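Local coordinates for DegQ (Legionella fallonii, PDB 3PV2), which is an HtrA-type, self-compartmentizing protease, probably also a chaperone, that combines a trypsin-like peptidase domain with two PDZ domains and assembles into large 12-meric particles, at residues B[287-292]-B[298-303]; B[307-312]-B[318-323]. All coordinates share one frame; numbering follows the deposited sequence.

Both contacts lie in the first PDZ domain and follow one another along the chain, neither nested nor crossed. Contact 1 (287-292 with 298-303) comes first: the chain leaves strand 284-289, makes the short helix 294-298 and returns beside the strand end it has just left. It then runs directly into strand 305-309, the sheet neighbour of 284-289. At the end of this second strand contact 2 (307-312 with 318-323) opens; the chain turns through a tight hairpin and brings helix 318-325 back against the end of the strand and the hairpin. The centres are about 16 Å apart, and both contacts reach the same sheet, at neighbouring strands.

Contact 1 of 2, residues B[287-292]-B[298-303]; sequences SQVNPN and AGLKAG
V289, at the end of strand 284-289, meets the backbone of L300, K301 and A302 as the chain comes back from helix 294-298. Van der Waals contact makes up the whole interface, and no hydrogen bond joins the two segments. The forked end of V289 bears on the carbonyl oxygen of L300, with CG1 and CG2 each 3.6 Å from L300 O. CG2 also reaches past this oxygen to the following peptide link, 3.7 Å from both K301 C and A302 N. At chi1 -178° CG1 lies beside the carbonyl carbon and CG2 beside the backbone N, and both methyls meet the L300 oxygen. The one apolar pair of side chains is looser, V289 CG2 lying 4.2 Å from L300 CD2. Separately, A302 CB approaches the backbone carbonyl of S287, 4.1 Å from S287 O.

The loop belongs to the helix-to-strand connection of a PDZ domain, in the sequence AGLKAGD. G299 ends helix 294-298 in a Schellman motif, its positive phi (101°) turning the chain out of the helix and into the extended L300. The leucine side chain is buried, also touching A295, I262, V337 and L346, while V289 leans on A295 and E296 of the helix that separates the two segments.

Hydrogen bonds lie around the contact rather than across it. Just past the strand end, N290 ND2 gives a bent hydrogen bond to Q288 OE1, 2.6 Å long with an angle of 143° at the hydrogen; the acceptor lies nearly in the amide plane of N290, whereas the donor is tilted from the carbonyl plane of Q288. In the loop, K301 N is held by the carboxylate of D304, and G303 pairs through its backbone with V286. Q438 of a neighbouring subunit donates through NE2 to S287 O and also packs on A302.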
loop_
_atom_site.group_PDB
_atom_site.type_symbol
_atom_site.label_atom_id
_atom_site.label_comp_id
_atom_site.label_asym_id
_atom_site.label_seq_id
_atom_site.Cartn_x
_atom_site.Cartn_y
_atom_site.Cartn_z
ATOM N N SER B 287 -9.916 -46.361 30.736
ATOM C CA SER B 287 -8.675 -46.547 29.913
ATOM C C SER B 287 -7.375 -46.322 30.630
ATOM O O SER B 287 -6.323 -46.648 30.115
ATOM C CB SER B 287 -8.698 -45.590 28.726
ATOM O OG SER B 287 -9.004 -44.257 29.103
ATOM N N GLN B 288 -7.437 -45.704 31.798
ATOM C CA GLN B 288 -6.253 -45.525 32.620
ATOM C C GLN B 288 -6.630 -45.170 34.019
ATOM O O GLN B 288 -7.582 -44.522 34.197
ATOM C CB GLN B 288 -5.371 -44.447 32.008
ATOM C CG GLN B 288 -4.898 -43.304 32.816
ATOM C CD GLN B 288 -4.043 -42.265 32.020
ATOM O OE1 GLN B 288 -3.689 -41.239 32.582
ATOM N NE2 GLN B 288 -3.678 -42.549 30.766
ATOM N N VAL B 289 -5.838 -45.632 34.977
ATOM C CA VAL B 289 -5.925 -45.267 36.388
ATOM C C VAL B 289 -4.539 -44.752 36.850
ATOM O O VAL B 289 -3.567 -45.494 36.764
ATOM C CB VAL B 289 -6.268 -46.556 37.178
ATOM C CG1 VAL B 289 -6.433 -46.246 38.689
ATOM C CG2 VAL B 289 -7.558 -47.205 36.635
ATOM N N ASN B 290 -4.399 -43.520 37.353
ATOM C CA ASN B 290 -3.042 -42.994 37.525
ATOM C C ASN B 290 -2.555 -43.489 38.846
ATOM O O ASN B 290 -3.317 -43.592 39.784
ATOM C CB ASN B 290 -2.982 -41.468 37.559
ATOM C CG ASN B 290 -3.413 -40.776 36.248
ATOM O OD1 ASN B 290 -3.948 -39.656 36.318
ATOM N ND2 ASN B 290 -3.165 -41.387 35.101
ATOM N N PRO B 291 -1.277 -43.769 38.949
ATOM C CA PRO B 291 -0.685 -44.144 40.217
ATOM C C PRO B 291 -0.912 -43.121 41.302
ATOM O O PRO B 291 -0.952 -41.912 41.027
ATOM C CB PRO B 291 0.816 -44.327 39.886
ATOM C CG PRO B 291 1.026 -43.626 38.590
ATOM C CD PRO B 291 -0.290 -43.788 37.863
ATOM N N ASN B 292 -1.206 -43.639 42.487
ATOM C CA ASN B 292 -1.384 -42.871 43.681
ATOM C C ASN B 292 -2.599 -41.965 43.662
ATOM O O ASN B 292 -2.643 -41.007 44.447
ATOM C CB ASN B 292 -0.155 -42.004 43.967
ATOM C CG ASN B 292 1.154 -42.831 44.033
ATOM O OD1 ASN B 292 1.305 -43.691 44.907
ATOM N ND2 ASN B 292 2.080 -42.584 43.104
ATOM N N ALA B 298 -8.730 -47.038 45.465
ATOM C CA ALA B 298 -9.990 -47.764 45.526
ATOM C C ALA B 298 -9.964 -49.128 44.858
ATOM O O ALA B 298 -10.890 -49.914 45.079
ATOM C CB ALA B 298 -11.067 -46.938 44.949
ATOM N N GLY B 299 -8.942 -49.420 44.031
ATOM C CA GLY B 299 -8.798 -50.697 43.423
ATOM C C GLY B 299 -9.255 -50.753 41.961
ATOM O O GLY B 299 -9.328 -51.829 41.393
ATOM N N LEU B 300 -9.506 -49.603 41.343
ATOM C CA LEU B 300 -9.927 -49.522 39.937
ATOM C C LEU B 300 -8.777 -49.887 39.010
ATOM O O LEU B 300 -7.640 -49.612 39.319
ATOM C CB LEU B 300 -10.415 -48.121 39.609
ATOM C CG LEU B 300 -11.334 -47.874 38.426
ATOM C CD1 LEU B 300 -12.741 -48.351 38.716
ATOM C CD2 LEU B 300 -11.405 -46.397 38.026
ATOM N N LYS B 301 -9.081 -50.533 37.890
ATOM C CA LYS B 301 -8.084 -50.855 36.912
ATOM C C LYS B 301 -8.548 -50.567 35.490
ATOM O O LYS B 301 -9.752 -50.627 35.176
ATOM C CB LYS B 301 -7.806 -52.360 36.997
ATOM C CG LYS B 301 -7.281 -52.776 38.359
ATOM C CD LYS B 301 -6.644 -54.159 38.319
ATOM C CE LYS B 301 -5.833 -54.422 39.646
ATOM N NZ LYS B 301 -5.307 -55.835 39.698
ATOM N N ALA B 302 -7.548 -50.348 34.625
ATOM C CA ALA B 302 -7.751 -50.186 33.204
ATOM C C ALA B 302 -8.508 -51.413 32.723
ATOM O O ALA B 302 -8.153 -52.496 33.075
ATOM C CB ALA B 302 -6.369 -50.046 32.464
ATOM N N GLY B 303 -9.533 -51.220 31.910
ATOM C CA GLY B 303 -10.285 -52.340 31.322
ATOM C C GLY B 303 -11.578 -52.601 32.081
ATOM O O GLY B 303 -12.453 -53.298 31.578
#

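Contact 2 of 2, residues B[307-312]-B[318-323]; sequences TQINDT and TQVKTT
In the first PDZ domain, the hairpin that ends strand 305-309 is met by the helix that follows it: helix 318-325 packs through V320 and T323 against I309 and T312, the first and last residues of the turn. I309 bridges to two residues one helical turn apart. The I309 and T323 side chains slide past each other in opposite directions, with I309 CG2 3.6 Å from T323 CG2. Those of I309 and V320 cross at about a right angle, which sets I309 CD1 3.9 Å from V320 CG1, with CG2 of the same valine almost as close. T312 adds a more distant touch, its CG2 4.1 Å from T323 OG1.

The hairpin is closed by a type II' turn from I309 to T312, with N310 at positive phi, and paired backbone bonds between I309 and T312 fix the two contacting residues next to each other. N310 OD1 also accepts from K334 N of the neighbouring strand.

On the helix, T323 presents its methyl to I309 because chi1 (-55°) turns the hydroxyl back toward the preceding turn. There T323 OG1 donates to Q319 O over 2.7 Å, and the amide N of T323 reaches the same oxygen from the opposite face of the carbonyl plane. Two bonds thus grip Q319 O, and the threonine rotamer is held. Q319 OE1 accepts from the amides of T315 and Q316.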
loop_
_atom_site.group_PDB
_atom_site.type_symbol
_atom_site.label_atom_id
_atom_site.label_comp_id
_atom_site.label_asym_id
_atom_site.label_seq_id
_atom_site.Cartn_x
_atom_site.Cartn_y
_atom_site.Cartn_z
ATOM N N THR B 307 -20.279 -49.278 35.702
ATOM C CA THR B 307 -21.742 -49.335 35.452
ATOM C C THR B 307 -22.601 -48.502 36.423
ATOM O O THR B 307 -23.815 -48.314 36.204
ATOM C CB THR B 307 -22.230 -50.762 35.451
ATOM O OG1 THR B 307 -21.930 -51.350 36.715
ATOM C CG2 THR B 307 -21.527 -51.538 34.379
ATOM N N GLN B 308 -21.983 -47.984 37.471
ATOM C CA GLN B 308 -22.665 -47.201 38.474
ATOM C C GLN B 308 -21.701 -46.406 39.334
ATOM O O GLN B 308 -20.676 -46.938 39.841
ATOM C CB GLN B 308 -23.431 -48.092 39.445
ATOM C CG GLN B 308 -24.681 -47.417 39.996
ATOM C CD GLN B 308 -25.556 -48.338 40.914
ATOM O OE1 GLN B 308 -25.721 -48.075 42.134
ATOM N NE2 GLN B 308 -26.107 -49.392 40.331
ATOM N N ILE B 309 -22.079 -45.157 39.543
ATOM C CA ILE B 309 -21.384 -44.255 40.474
ATOM C C ILE B 309 -22.445 -43.718 41.485
ATOM O O ILE B 309 -23.434 -43.076 41.074
ATOM C CB ILE B 309 -20.755 -43.107 39.707
ATOM C CG1 ILE B 309 -19.605 -43.640 38.838
ATOM C CG2 ILE B 309 -20.241 -42.004 40.671
ATOM C CD1 ILE B 309 -18.957 -42.607 38.028
ATOM N N ASN B 310 -22.243 -44.020 42.765
ATOM C CA ASN B 310 -23.238 -43.744 43.822
ATOM C C ASN B 310 -24.592 -44.317 43.438
ATOM O O ASN B 310 -24.721 -45.512 43.318
ATOM C CB ASN B 310 -23.304 -42.243 44.153
ATOM C CG ASN B 310 -22.030 -41.734 44.833
ATOM O OD1 ASN B 310 -21.314 -42.502 45.477
ATOM N ND2 ASN B 310 -21.723 -40.440 44.652
ATOM N N ASP B 311 -25.592 -43.484 43.214
ATOM C CA ASP B 311 -26.906 -43.988 42.792
ATOM C C ASP B 311 -27.167 -43.791 41.300
ATOM O O ASP B 311 -28.276 -44.048 40.831
ATOM C CB ASP B 311 -28.056 -43.317 43.591
ATOM C CG ASP B 311 -27.988 -43.598 45.090
ATOM O OD1 ASP B 311 -27.725 -44.750 45.489
ATOM O OD2 ASP B 311 -28.198 -42.652 45.869
ATOM N N THR B 312 -26.172 -43.336 40.547
ATOM C CA THR B 312 -26.417 -43.081 39.136
ATOM C C THR B 312 -25.968 -44.263 38.298
ATOM O O THR B 312 -24.805 -44.654 38.289
ATOM C CB THR B 312 -25.705 -41.832 38.660
ATOM O OG1 THR B 312 -26.039 -40.752 39.521
ATOM C CG2 THR B 312 -26.107 -41.469 37.278
ATOM N N THR B 318 -19.632 -40.067 29.081
ATOM C CA THR B 318 -19.817 -38.655 29.464
ATOM C C THR B 318 -20.411 -38.477 30.869
ATOM O O THR B 318 -20.023 -37.578 31.591
ATOM C CB THR B 318 -20.696 -37.921 28.463
ATOM O OG1 THR B 318 -21.795 -38.770 28.092
ATOM C CG2 THR B 318 -19.867 -37.559 27.233
ATOM N N GLN B 319 -21.245 -39.389 31.289
ATOM C CA GLN B 319 -21.856 -39.289 32.619
ATOM C C GLN B 319 -20.865 -39.433 33.768
ATOM O O GLN B 319 -21.151 -38.971 34.853
ATOM C CB GLN B 319 -22.989 -40.309 32.834
ATOM C CG GLN B 319 -23.992 -40.337 31.806
ATOM C CD GLN B 319 -24.914 -41.544 31.952
ATOM O OE1 GLN B 319 -24.480 -42.691 31.932
ATOM N NE2 GLN B 319 -26.201 -41.280 32.118
ATOM N N VAL B 320 -19.695 -40.024 33.547
ATOM C CA VAL B 320 -18.801 -40.259 34.646
ATOM C C VAL B 320 -18.219 -38.934 35.073
ATOM O O VAL B 320 -18.157 -38.595 36.267
ATOM C CB VAL B 320 -17.711 -41.221 34.243
ATOM C CG1 VAL B 320 -16.535 -41.204 35.248
ATOM C CG2 VAL B 320 -18.294 -42.600 34.050
ATOM N N LYS B 321 -17.886 -38.143 34.073
ATOM C CA LYS B 321 -17.130 -36.889 34.246
ATOM C C LYS B 321 -18.058 -35.913 34.943
ATOM O O LYS B 321 -17.769 -35.361 36.031
ATOM C CB LYS B 321 -16.707 -36.410 32.864
ATOM C CG LYS B 321 -16.617 -37.641 31.823
ATOM C CD LYS B 321 -15.912 -37.335 30.455
ATOM C CE LYS B 321 -14.364 -37.372 30.537
ATOM N NZ LYS B 321 -13.684 -37.640 29.190
ATOM N N THR B 322 -19.232 -35.803 34.349
ATOM C CA THR B 322 -20.361 -35.205 34.971
ATOM C C THR B 322 -20.617 -35.667 36.411
ATOM O O THR B 322 -20.509 -34.854 37.326
ATOM C CB THR B 322 -21.574 -35.429 34.047
ATOM O OG1 THR B 322 -21.360 -34.660 32.838
ATOM C CG2 THR B 322 -22.903 -35.067 34.731
ATOM N N THR B 323 -20.971 -36.925 36.640
ATOM C CA THR B 323 -21.357 -37.348 37.989
ATOM C C THR B 323 -20.243 -37.111 39.025
ATOM O O THR B 323 -20.533 -36.814 40.183
ATOM C CB THR B 323 -21.709 -38.830 38.060
ATOM O OG1 THR B 323 -22.722 -39.138 37.100
ATOM C CG2 THR B 323 -22.177 -39.215 39.461
#